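Local coordinates for protein argininosuccinate lyase (Chelativorans sp., PDB 6RXA) that is an EDDS lyase, a C-N lyase of the aspartase/fumarase superfamily that probably makes and breaks bonds between amines and fumarate, at residues 50-55 with 216-221; 314-317 with 322-325; 136-141 with 344-349; 127-132 with 474-479; 243-248 with 330-335. The protein carries 2 engineered substitutions. All coordinates share one frame; numbering follows the deposited sequence.

Contact 1: residues 50-55 with 216-221; sequences HVVMLT and SALLGF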
# COMPACT_ATOMS: atom_id res chain seq x y z
N HIS A 50 18.20 2.77 33.93
CA HIS A 50 19.57 3.04 33.51
C HIS A 50 20.39 3.55 34.68
O HIS A 50 21.51 3.09 34.92
CB HIS A 50 19.55 4.04 32.36
CG HIS A 50 20.91 4.34 31.82
ND1 HIS A 50 21.60 3.44 31.04
CD2 HIS A 50 21.70 5.43 31.94
CE1 HIS A 50 22.77 3.97 30.70
NE2 HIS A 50 22.85 5.17 31.24
N VAL A 51 19.83 4.49 35.45
CA VAL A 51 20.53 5.06 36.60
C VAL A 51 20.79 4.01 37.67
O VAL A 51 21.89 3.97 38.25
CB VAL A 51 19.73 6.27 37.13
CG1 VAL A 51 20.20 6.65 38.52
CG2 VAL A 51 19.86 7.44 36.17
N VAL A 52 19.81 3.16 37.97
CA VAL A 52 20.02 2.07 38.93
C VAL A 52 21.15 1.16 38.46
O VAL A 52 22.05 0.81 39.24
CB VAL A 52 18.71 1.29 39.15
CG1 VAL A 52 18.97 0.01 39.93
CG2 VAL A 52 17.70 2.17 39.87
N MET A 53 21.15 0.79 37.19
CA MET A 53 22.23 -0.04 36.65
C MET A 53 23.58 0.66 36.77
O MET A 53 24.57 0.04 37.15
CB MET A 53 21.93 -0.42 35.20
CG MET A 53 23.01 -1.27 34.53
SD MET A 53 24.31 -0.27 33.78
CE MET A 53 23.40 0.59 32.51
N LEU A 54 23.64 1.96 36.44
CA LEU A 54 24.91 2.66 36.57
C LEU A 54 25.39 2.65 38.01
O LEU A 54 26.60 2.64 38.26
CB LEU A 54 24.79 4.11 36.12
CG LEU A 54 24.50 4.40 34.66
CD1 LEU A 54 24.43 5.90 34.44
CD2 LEU A 54 25.58 3.80 33.77
N THR A 55 24.46 2.65 38.96
CA THR A 55 24.82 2.61 40.37
C THR A 55 25.39 1.24 40.74
O THR A 55 26.43 1.15 41.40
CB THR A 55 23.60 2.92 41.23
OG1 THR A 55 22.97 4.10 40.74
CG2 THR A 55 24.03 3.17 42.68
N SER A 216 17.91 -4.52 31.23
CA SER A 216 16.87 -5.30 30.58
C SER A 216 15.93 -5.93 31.60
O SER A 216 14.71 -5.81 31.48
CB SER A 216 17.54 -6.38 29.72
OG SER A 216 16.59 -7.19 29.06
N ALA A 217 16.48 -6.56 32.63
CA ALA A 217 15.65 -7.20 33.65
C ALA A 217 14.82 -6.18 34.41
O ALA A 217 13.64 -6.42 34.71
CB ALA A 217 16.56 -7.98 34.60
N LEU A 218 15.42 -5.04 34.76
CA LEU A 218 14.69 -4.02 35.50
C LEU A 218 13.49 -3.49 34.72
O LEU A 218 12.53 -3.00 35.33
CB LEU A 218 15.65 -2.88 35.84
CG LEU A 218 16.63 -3.16 36.98
CD1 LEU A 218 17.72 -2.09 37.00
CD2 LEU A 218 15.88 -3.21 38.31
N LEU A 219 13.54 -3.55 33.39
CA LEU A 219 12.49 -3.05 32.52
C LEU A 219 11.60 -4.15 31.98
O LEU A 219 10.79 -3.90 31.09
CB LEU A 219 13.09 -2.24 31.37
CG LEU A 219 13.81 -0.96 31.82
CD1 LEU A 219 14.67 -0.43 30.70
CD2 LEU A 219 12.82 0.10 32.27
N GLY A 220 11.73 -5.37 32.50
CA GLY A 220 10.82 -6.45 32.13
C GLY A 220 11.08 -7.13 30.81
O GLY A 220 10.26 -7.95 30.38
N PHE A 221 12.19 -6.83 30.14
CA PHE A 221 12.47 -7.50 28.87
C PHE A 221 12.93 -8.93 29.13
O PHE A 221 13.48 -9.25 30.19
CB PHE A 221 13.56 -6.74 28.12
CG PHE A 221 13.11 -5.42 27.54
CD1 PHE A 221 12.43 -5.38 26.34
CD2 PHE A 221 13.40 -4.23 28.18
CE1 PHE A 221 12.04 -4.17 25.79
CE2 PHE A 221 13.01 -3.02 27.63
CZ PHE A 221 12.34 -2.99 26.43

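Contact 2: residues 314-317 with 322-325; sequences NAIE and AARV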
# COMPACT_ATOMS: atom_id res chain seq x y z
N ASN A 314 12.32 0.49 3.30
CA ASN A 314 12.85 0.32 1.95
C ASN A 314 13.60 1.55 1.45
O ASN A 314 14.22 1.47 0.39
CB ASN A 314 11.69 0.02 1.00
CG ASN A 314 11.35 -1.43 0.98
OD1 ASN A 314 12.23 -2.28 0.84
ND2 ASN A 314 10.06 -1.75 1.08
N ALA A 315 13.56 2.67 2.15
CA ALA A 315 14.09 3.92 1.65
C ALA A 315 15.44 4.31 2.23
O ALA A 315 16.02 5.32 1.79
CB ALA A 315 13.10 5.06 1.94
N ILE A 316 15.95 3.56 3.21
CA ILE A 316 17.12 3.95 3.98
C ILE A 316 18.21 2.88 3.93
O ILE A 316 18.10 1.91 3.18
CB ILE A 316 16.73 4.31 5.43
CG1 ILE A 316 16.10 3.10 6.14
CG2 ILE A 316 15.76 5.50 5.42
CD1 ILE A 316 15.99 3.23 7.65
N GLU A 317 19.27 3.07 4.71
CA GLU A 317 20.33 2.09 4.92
C GLU A 317 20.05 1.32 6.22
O GLU A 317 19.02 1.53 6.87
CB GLU A 317 21.69 2.77 4.94
CG GLU A 317 22.08 3.41 3.60
CD GLU A 317 21.28 4.65 3.26
OE1 GLU A 317 21.20 5.56 4.13
OE2 GLU A 317 20.76 4.71 2.13
N ALA A 322 16.10 8.95 11.46
CA ALA A 322 14.90 9.67 11.88
C ALA A 322 13.82 9.69 10.82
O ALA A 322 12.76 10.29 11.03
CB ALA A 322 15.29 11.10 12.30
N ALA A 323 14.03 9.03 9.68
CA ALA A 323 13.04 9.00 8.61
C ALA A 323 12.06 7.83 8.72
O ALA A 323 11.14 7.74 7.90
CB ALA A 323 13.72 8.91 7.23
N ARG A 324 12.24 6.94 9.69
CA ARG A 324 11.38 5.77 9.80
C ARG A 324 10.01 6.15 10.32
O ARG A 324 9.88 6.96 11.25
CB ARG A 324 12.03 4.74 10.73
CG ARG A 324 13.31 4.13 10.15
CD ARG A 324 14.05 3.24 11.13
NE ARG A 324 14.49 4.01 12.29
CZ ARG A 324 15.22 3.54 13.30
NH1 ARG A 324 15.63 2.28 13.32
NH2 ARG A 324 15.54 4.34 14.31
N VAL A 325 8.98 5.57 9.72
CA VAL A 325 7.59 5.77 10.14
C VAL A 325 7.28 4.85 11.31
O VAL A 325 7.77 3.71 11.40
CB VAL A 325 6.66 5.55 8.93
CG1 VAL A 325 5.19 5.56 9.32
CG2 VAL A 325 6.93 6.63 7.88

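Contact 3: residues 136-141 with 344-349; sequences IGYREA and GVVRTL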
# COMPACT_ATOMS: atom_id res chain seq x y z
N ILE A 136 -8.55 -12.12 22.80
CA ILE A 136 -9.08 -13.22 23.60
C ILE A 136 -10.56 -12.98 23.93
O ILE A 136 -11.39 -13.88 23.82
CB ILE A 136 -8.23 -13.42 24.87
CG1 ILE A 136 -6.87 -14.00 24.52
CG2 ILE A 136 -8.98 -14.31 25.87
CD1 ILE A 136 -5.92 -14.04 25.71
N GLY A 137 -10.90 -11.75 24.32
CA GLY A 137 -12.30 -11.45 24.61
C GLY A 137 -13.20 -11.64 23.41
O GLY A 137 -14.34 -12.10 23.53
N TYR A 138 -12.70 -11.30 22.23
CA TYR A 138 -13.44 -11.50 20.98
C TYR A 138 -13.61 -12.98 20.71
O TYR A 138 -14.73 -13.44 20.43
CB TYR A 138 -12.63 -10.81 19.88
CG TYR A 138 -13.15 -10.76 18.46
CD1 TYR A 138 -14.50 -10.71 18.16
CD2 TYR A 138 -12.25 -10.73 17.40
CE1 TYR A 138 -14.93 -10.63 16.84
CE2 TYR A 138 -12.67 -10.64 16.09
CZ TYR A 138 -14.02 -10.60 15.82
OH TYR A 138 -14.45 -10.52 14.51
N ARG A 139 -12.54 -13.76 20.85
CA ARG A 139 -12.65 -15.20 20.66
C ARG A 139 -13.59 -15.83 21.69
O ARG A 139 -14.38 -16.72 21.35
CB ARG A 139 -11.27 -15.86 20.70
CG ARG A 139 -11.31 -17.33 20.36
CD ARG A 139 -9.94 -17.95 20.42
NE ARG A 139 -9.99 -19.32 19.95
CZ ARG A 139 -9.02 -20.21 20.11
NH1 ARG A 139 -7.94 -19.88 20.79
NH2 ARG A 139 -9.15 -21.43 19.61
N GLU A 140 -13.55 -15.36 22.94
CA GLU A 140 -14.47 -15.87 23.95
C GLU A 140 -15.92 -15.65 23.52
O GLU A 140 -16.75 -16.56 23.61
CB GLU A 140 -14.23 -15.19 25.31
CG GLU A 140 -13.01 -15.68 26.04
CD GLU A 140 -12.69 -14.88 27.28
OE1 GLU A 140 -13.36 -13.86 27.51
OE2 GLU A 140 -11.75 -15.26 28.02
N ALA A 141 -16.24 -14.44 23.06
CA ALA A 141 -17.60 -14.15 22.64
C ALA A 141 -18.02 -15.04 21.47
O ALA A 141 -19.16 -15.52 21.43
CB ALA A 141 -17.74 -12.68 22.27
N GLY A 344 -19.02 -7.22 21.11
CA GLY A 344 -20.39 -6.97 21.52
C GLY A 344 -21.41 -7.30 20.45
O GLY A 344 -22.49 -7.82 20.74
N VAL A 345 -21.08 -7.01 19.18
CA VAL A 345 -21.96 -7.38 18.07
C VAL A 345 -22.23 -8.88 18.10
O VAL A 345 -23.38 -9.33 17.95
CB VAL A 345 -21.35 -6.95 16.73
CG1 VAL A 345 -22.04 -7.69 15.58
CG2 VAL A 345 -21.46 -5.46 16.54
N VAL A 346 -21.17 -9.68 18.23
CA VAL A 346 -21.32 -11.13 18.20
C VAL A 346 -22.11 -11.60 19.42
O VAL A 346 -23.07 -12.38 19.30
CB VAL A 346 -19.94 -11.82 18.11
CG1 VAL A 346 -20.07 -13.30 18.42
CG2 VAL A 346 -19.31 -11.58 16.74
N ARG A 347 -21.75 -11.11 20.60
CA ARG A 347 -22.44 -11.54 21.81
C ARG A 347 -23.94 -11.29 21.70
O ARG A 347 -24.76 -12.14 22.10
CB ARG A 347 -21.86 -10.80 23.01
CG ARG A 347 -22.61 -11.12 24.31
CD ARG A 347 -22.01 -10.38 25.50
NE ARG A 347 -22.17 -8.93 25.41
CZ ARG A 347 -21.20 -8.07 25.13
NH1 ARG A 347 -19.95 -8.49 24.90
NH2 ARG A 347 -21.47 -6.78 25.09
N THR A 348 -24.32 -10.13 21.17
CA THR A 348 -25.71 -9.70 21.21
C THR A 348 -26.47 -9.93 19.92
O THR A 348 -27.65 -9.55 19.84
CB THR A 348 -25.81 -8.22 21.60
OG1 THR A 348 -25.18 -7.39 20.62
CG2 THR A 348 -25.14 -7.98 22.93
N LEU A 349 -25.86 -10.55 18.91
CA LEU A 349 -26.54 -10.72 17.63
C LEU A 349 -27.80 -11.56 17.78
O LEU A 349 -27.83 -12.55 18.51
CB LEU A 349 -25.60 -11.39 16.63
CG LEU A 349 -26.05 -11.40 15.17
CD1 LEU A 349 -26.11 -10.00 14.60
CD2 LEU A 349 -25.10 -12.27 14.35

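Contact 4: residues 127-132 with 474-479; sequences QLLRTI and NATQAL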
# COMPACT_ATOMS: atom_id res chain seq x y z
N GLN A 127 0.92 -2.35 24.53
CA GLN A 127 -0.21 -2.32 23.60
C GLN A 127 -0.46 -3.69 22.99
O GLN A 127 -1.61 -4.02 22.65
CB GLN A 127 0.03 -1.28 22.51
CG GLN A 127 0.00 0.15 23.04
CD GLN A 127 -1.32 0.52 23.68
OE1 GLN A 127 -2.36 0.49 23.03
NE2 GLN A 127 -1.28 0.88 24.95
N LEU A 128 0.58 -4.50 22.85
CA LEU A 128 0.41 -5.87 22.38
C LEU A 128 -0.32 -6.72 23.41
O LEU A 128 -1.21 -7.51 23.05
CB LEU A 128 1.77 -6.45 21.99
CG LEU A 128 1.83 -7.77 21.25
CD1 LEU A 128 0.93 -7.71 20.04
CD2 LEU A 128 3.28 -8.01 20.84
N LEU A 129 0.00 -6.58 24.70
CA LEU A 129 -0.77 -7.29 25.72
C LEU A 129 -2.22 -6.80 25.75
O LEU A 129 -3.15 -7.61 25.88
CB LEU A 129 -0.12 -7.16 27.09
CG LEU A 129 1.26 -7.80 27.19
CD1 LEU A 129 1.83 -7.66 28.59
CD2 LEU A 129 1.24 -9.26 26.79
N ARG A 130 -2.43 -5.49 25.63
CA ARG A 130 -3.78 -4.95 25.51
C ARG A 130 -4.53 -5.57 24.33
O ARG A 130 -5.71 -5.94 24.44
CB ARG A 130 -3.67 -3.43 25.33
CG ARG A 130 -4.97 -2.69 25.22
CD ARG A 130 -4.73 -1.25 24.81
NE ARG A 130 -5.97 -0.48 24.75
CZ ARG A 130 -6.15 0.59 23.97
NH1 ARG A 130 -5.17 1.01 23.17
NH2 ARG A 130 -7.33 1.21 23.99
N THR A 131 -3.84 -5.70 23.19
CA THR A 131 -4.45 -6.27 21.99
C THR A 131 -4.76 -7.75 22.17
O THR A 131 -5.85 -8.20 21.81
CB THR A 131 -3.51 -6.04 20.81
OG1 THR A 131 -3.37 -4.64 20.55
CG2 THR A 131 -4.03 -6.70 19.55
N ILE A 132 -3.81 -8.51 22.72
CA ILE A 132 -4.05 -9.93 22.98
C ILE A 132 -5.24 -10.11 23.91
O ILE A 132 -6.07 -10.99 23.69
CB ILE A 132 -2.76 -10.60 23.51
CG1 ILE A 132 -1.75 -10.67 22.36
CG2 ILE A 132 -3.04 -11.98 24.07
CD1 ILE A 132 -0.33 -11.04 22.78
N ASN A 474 0.72 -14.67 32.55
CA ASN A 474 2.14 -14.81 32.86
C ASN A 474 2.93 -13.62 32.33
O ASN A 474 3.79 -13.07 33.04
CB ASN A 474 2.68 -16.12 32.28
CG ASN A 474 4.18 -16.23 32.43
OD1 ASN A 474 4.69 -16.62 33.48
ND2 ASN A 474 4.91 -15.86 31.37
N ALA A 475 2.67 -13.23 31.08
CA ALA A 475 3.41 -12.11 30.48
C ALA A 475 3.13 -10.82 31.24
O ALA A 475 4.05 -10.03 31.49
CB ALA A 475 3.04 -11.94 29.01
N THR A 476 1.87 -10.59 31.62
CA THR A 476 1.51 -9.39 32.38
C THR A 476 2.18 -9.38 33.74
O THR A 476 2.70 -8.34 34.18
CB THR A 476 -0.01 -9.32 32.51
OG1 THR A 476 -0.62 -9.23 31.21
CG2 THR A 476 -0.41 -8.10 33.32
N GLN A 477 2.16 -10.51 34.45
CA GLN A 477 2.75 -10.56 35.78
C GLN A 477 4.26 -10.34 35.73
O GLN A 477 4.82 -9.68 36.61
CB GLN A 477 2.41 -11.89 36.44
CG GLN A 477 2.71 -11.94 37.93
CD GLN A 477 1.84 -10.98 38.73
OE1 GLN A 477 0.61 -11.06 38.69
NE2 GLN A 477 2.47 -10.06 39.45
N ALA A 478 4.93 -10.86 34.71
CA ALA A 478 6.37 -10.62 34.58
C ALA A 478 6.68 -9.13 34.51
O ALA A 478 7.63 -8.66 35.14
CB ALA A 478 6.91 -11.34 33.34
N LEU A 479 5.89 -8.38 33.74
CA LEU A 479 6.13 -6.93 33.65
C LEU A 479 5.80 -6.24 34.97
O LEU A 479 6.52 -5.33 35.39
CB LEU A 479 5.29 -6.34 32.52
CG LEU A 479 5.58 -6.86 31.11
CD1 LEU A 479 4.81 -6.03 30.11
CD2 LEU A 479 7.08 -6.83 30.84

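Contact 5: residues 243-248 with 330-335; sequences FVNAVF and RSIDAL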
# COMPACT_ATOMS: atom_id res chain seq x y z
N PHE A 243 1.62 -5.24 10.54
CA PHE A 243 1.07 -6.30 9.71
C PHE A 243 0.06 -7.16 10.46
O PHE A 243 -1.02 -7.48 9.94
CB PHE A 243 2.14 -7.22 9.13
CG PHE A 243 1.53 -8.44 8.53
CD1 PHE A 243 0.81 -8.35 7.34
CD2 PHE A 243 1.60 -9.66 9.17
CE1 PHE A 243 0.20 -9.45 6.80
CE2 PHE A 243 0.99 -10.77 8.62
CZ PHE A 243 0.27 -10.66 7.44
N VAL A 244 0.42 -7.64 11.66
CA VAL A 244 -0.52 -8.53 12.35
C VAL A 244 -1.83 -7.78 12.61
O VAL A 244 -2.92 -8.34 12.44
CB VAL A 244 0.08 -9.15 13.63
CG1 VAL A 244 -0.93 -10.15 14.20
CG2 VAL A 244 1.39 -9.85 13.32
N ASN A 245 -1.73 -6.50 12.97
CA ASN A 245 -2.95 -5.70 13.13
C ASN A 245 -3.76 -5.71 11.83
O ASN A 245 -4.98 -5.88 11.85
CB ASN A 245 -2.59 -4.26 13.49
CG ASN A 245 -2.14 -4.08 14.93
OD1 ASN A 245 -2.03 -5.03 15.71
ND2 ASN A 245 -1.85 -2.82 15.27
N ALA A 246 -3.10 -5.49 10.69
CA ALA A 246 -3.82 -5.41 9.43
C ALA A 246 -4.47 -6.74 9.07
O ALA A 246 -5.61 -6.78 8.60
CB ALA A 246 -2.92 -4.95 8.30
N VAL A 247 -3.74 -7.85 9.21
CA VAL A 247 -4.32 -9.14 8.80
C VAL A 247 -5.43 -9.57 9.76
O VAL A 247 -6.49 -10.03 9.32
CB VAL A 247 -3.25 -10.22 8.56
CG1 VAL A 247 -2.71 -10.79 9.87
CG2 VAL A 247 -3.84 -11.34 7.68
N PHE A 248 -5.21 -9.42 11.07
CA PHE A 248 -6.26 -9.67 12.04
C PHE A 248 -7.51 -8.84 11.72
O PHE A 248 -8.63 -9.36 11.68
CB PHE A 248 -5.76 -9.37 13.46
CG PHE A 248 -6.88 -9.12 14.43
CD1 PHE A 248 -7.75 -10.14 14.77
CD2 PHE A 248 -7.12 -7.86 14.92
CE1 PHE A 248 -8.82 -9.92 15.59
CE2 PHE A 248 -8.18 -7.62 15.75
CZ PHE A 248 -9.04 -8.64 16.10
N ARG A 330 -3.02 6.13 17.93
CA ARG A 330 -4.37 6.20 17.39
C ARG A 330 -4.69 4.97 16.54
O ARG A 330 -5.85 4.55 16.49
CB ARG A 330 -4.60 7.48 16.60
CG ARG A 330 -3.72 7.70 15.39
CD ARG A 330 -4.02 9.08 14.77
NE ARG A 330 -3.77 10.17 15.71
CZ ARG A 330 -4.71 10.80 16.42
NH1 ARG A 330 -5.99 10.47 16.31
NH2 ARG A 330 -4.36 11.78 17.24
N SER A 331 -3.70 4.39 15.86
CA SER A 331 -3.95 3.20 15.07
C SER A 331 -4.29 2.01 15.96
O SER A 331 -5.24 1.27 15.69
CB SER A 331 -2.71 2.91 14.21
OG SER A 331 -2.89 1.76 13.43
N ILE A 332 -3.53 1.82 17.03
CA ILE A 332 -3.84 0.72 17.93
C ILE A 332 -5.18 0.97 18.61
O ILE A 332 -5.98 0.05 18.78
CB ILE A 332 -2.70 0.51 18.94
CG1 ILE A 332 -1.42 0.13 18.18
CG2 ILE A 332 -3.08 -0.58 19.92
CD1 ILE A 332 -0.13 0.29 19.01
N ASP A 333 -5.44 2.22 19.00
CA ASP A 333 -6.70 2.52 19.64
C ASP A 333 -7.88 2.17 18.75
O ASP A 333 -8.91 1.70 19.23
CB ASP A 333 -6.77 4.00 20.01
CG ASP A 333 -5.80 4.38 21.10
OD1 ASP A 333 -5.28 3.50 21.80
OD2 ASP A 333 -5.58 5.60 21.25
N ALA A 334 -7.75 2.40 17.43
CA ALA A 334 -8.83 2.05 16.51
C ALA A 334 -9.06 0.55 16.47
O ALA A 334 -10.21 0.09 16.44
CB ALA A 334 -8.50 2.54 15.10
N LEU A 335 -7.98 -0.23 16.43
CA LEU A 335 -8.09 -1.68 16.45
C LEU A 335 -8.83 -2.16 17.68
O LEU A 335 -9.70 -3.03 17.59
CB LEU A 335 -6.69 -2.31 16.38
CG LEU A 335 -6.64 -3.83 16.43
CD1 LEU A 335 -5.37 -4.34 15.72
CD2 LEU A 335 -6.67 -4.38 17.86
O HOH W 1 -2.61 -0.91 13.18

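Contact 1: residues 50-55 with 216-221
Val52 and Leu218 meet where helix 35-56 packs against the end of the short helix 212-218. That end is a Schellman motif with Gly220 as its C-prime residue. The meeting is made by single methyl groups. Leu218 has CG anti to its carbonyl carbon (chi1 -76°), and this sends CD1 across to helix 35-56. CD1 lies 3.8 Å from Val52 CG1 and 4.1 Å from Val52 CB, so it rests on one branch of the valine and its root. The two side chains cross obliquely, and the contact is apolar. Met53 starts out toward Leu218, but its chain bends at chi2 (-87°) and carries the thioether away; its backbone N is 4.5 Å from Leu218 CD1. Leu218 also touches Ala49, one turn before Val52 and Met53 on helix 35-56, while Val52 packs on Leu486, Val490 and Ile493 of helix 451-500. Contact 1 therefore joins three parts of the fold in a buried patch, away from the substrate-binding residues. In the Schellman turn, Gly220 N bonds to Ala217 O, and Phe221 N donates to Ser216 O at 3.0 Å, the oxygen that also lies in plane at the edge of the Phe221 ring.

Contact 2: residues 314-317 with 322-325
Ile316 and Ala323 bring the two backbones nearest each other, with 8.0 Å between their CA atoms. Neither segment is a regular helix or strand. Ile316 is extended, whereas Ala323 is turned, with psi near 0°, before Arg324 extends again. Side chains make the contact. Ile316 places CG1 between its backbone N and carbonyl carbon (chi1 61°), which sends CD1 toward Arg324. There CD1 lies against the aliphatic stem of the arginine, 3.8 Å from Arg324 CG and 4.0 Å from Arg324 CD. The two side chains run at about a right angle. The other branch, Ile316 CG2, approaches Ala323 CB at 4.4 Å. Both segments belong to the loop between helices 303-314 and 329-348. It lies at the subunit interfaces, with the Arg324 side chain about 7 Å from that of Asn113, a residue seen to bind succinate and fumarate. Arg324 bends at chi3 (-63°), about the CG-CD bond that Ile316 CD1 lies against, and this turns the guanidinium off the line of the stem. Its NH1 is hydrogen-bonded to Val232 O, and the group makes a cation-pi contact with Trp235. Glu317 OE1 forms a salt bridge with Arg160 of the second subunit, and Ala323 packs on Phe300 of the third subunit.

Contact 3: residues 136-141 with 344-349
Ala141 and Val346 form a buried helix-to-helix packing contact, between the long helix 112-147 and the C-terminal part of helix 329-348. Both belong to the bundle of long helices that makes the central part of the subunit in the aspartase/fumarase superfamily. The backbones come close: the CA atoms of Ala141 and Arg347 are 5.6 Å apart, a spacing that the small side chain of Ala141 allows. Val346 carries the contact with two methyls that do different work. CG1, anti to the backbone N (chi1 166°), sits over the end of the alanine peptide, 3.8 Å from Ala141 O and 4.1 Å from Ala141 C. CG2 points instead to the edge of the Tyr138 ring, near its plane, at 4.5 Å from Tyr138 CE1. The tyrosine reaches this place because its CG is anti to the backbone N (chi1 -177°). Tyr138 also packs on Leu252 and Leu255 of helix 236-262, and Val346 meets Leu255 too, so a third helix closes the space beside the pair. Near the end of helix 329-348, Gly344 O accepts from Thr348 N and, at 2.7 Å, from Thr348 OG1, which come from opposite faces of its plane. Lys145, one turn beyond Ala141, bonds through NZ to Arg347 O and Leu349 O. Across the segments a methyl lies over a peptide carbonyl and another meets an aromatic edge; no polar bond is made between them, so the contact rests mainly on close packing. The lysine would probably be favoured by the partial negative charge at this helix end.

Contact 4: residues 127-132 with 474-479
Of segment 127-132, on helix 112-147, Leu129 alone touches segment 474-479, on helix 451-500. This is antiparallel packing of two long helices, in the helical bundle characteristic of the aspartase/fumarase superfamily. The CB of Leu129 points toward the other segment. From there chi1 of -64° sets CG anti to the carbonyl carbon, and the fork opens to two sides. CD1 takes one branch and meets two atoms. It lies 3.7 Å from Leu479 CD1, where the two leucines reach toward each other tip to tip, and 3.9 Å from Thr476 OG1. CD2 takes the other branch and rests on the methyl of Ala475, at 3.9 Å from its CB. Leu129 and Thr476 slide past each other in opposite directions, and the threonine hydroxyl is not left without a partner here: OG1 is hydrogen-bonded to Leu472 O within its own helix. The contact is therefore a leucine set among Ala475, Thr476 and Leu479. The short segments lie 11.0 Å apart at their axes, with 150° between their directions. On a different face of segment 127-132, Arg130 NH1 reaches Gln127 OE1 at 2.9 Å, in the carbonyl plane and on a lone pair, with the guanidinium edge turned to it. That arginine also has a salt bridge with Asp333. Leu129 also packs on Trp471 and Leu472, earlier on the same helix 451-500, and on Tyr190 of helix 168-193. Helix 112-147 thus touches helices 451-500, 168-193 and 329-348.

Contact 5: residues 243-248 with 330-335
Leu335 lays its CD1 methyl over the flat amide of Asn245, 3.3 Å from Asn245 CG and 3.4 Å from Asn245 OD1. This is tight packing of methyl on amide face, inside the bundle of long helices that forms the core of aspartase/fumarase superfamily enzymes. Helices 236-262 and 329-348 run nearly side by side here, with 30° between the directions of the short segments and 11.2 Å between their axes. Leu335 has CG anti to the backbone N (chi1 178°), which brings CD1 between the Asn245 amide and the Phe248 ring, with Leu335 CG 4.1 Å from Phe248 CE2. CD1 comes to the edge of that ring, near its plane, at 4.0 Å from Phe248 CD2. The amide is held from both of its ends. Asn245 OD1 is hydrogen-bonded to Tyr186 OH of helix 168-193, and ND2 is satisfied by a water. These bonds help fix the amide rotation against the leucine. Ile332 CG1 is 4.2 Å from Asn245 ND2. Helix 236-262 also faces the second subunit, where Phe243 stacks on Phe243 of that chain. The water joins the two helices: it accepts from Asn245 ND2 at 2.9 Å and lies 2.7 Å from Ser331 OG.

Overall arrangement
Contacts 3, 4 and 5 form one connected core. Contacts 3 and 4 share helix 112-147, contacts 3 and 5 share helix 329-348, and Tyr138 CE2 lies 4.0 Å from Phe248 CE1. Contacts 4 and 5 are tied by a salt bridge of 2.8 Å between Arg130 NH1 and Asp333 OD1. Contact 1 touches contact 4, with Gly220 O 3.4 Å from Leu479 CD2. Contact 2 makes no touch with the others, its centre about 21 Å from that of contact 5; like contact 5 it meets the second subunit. It lies nearest the active site: the Arg324 side chain is about 7 Å from that of Asn113, which is seen to bind succinate and fumarate, though neither is bound to this chain here.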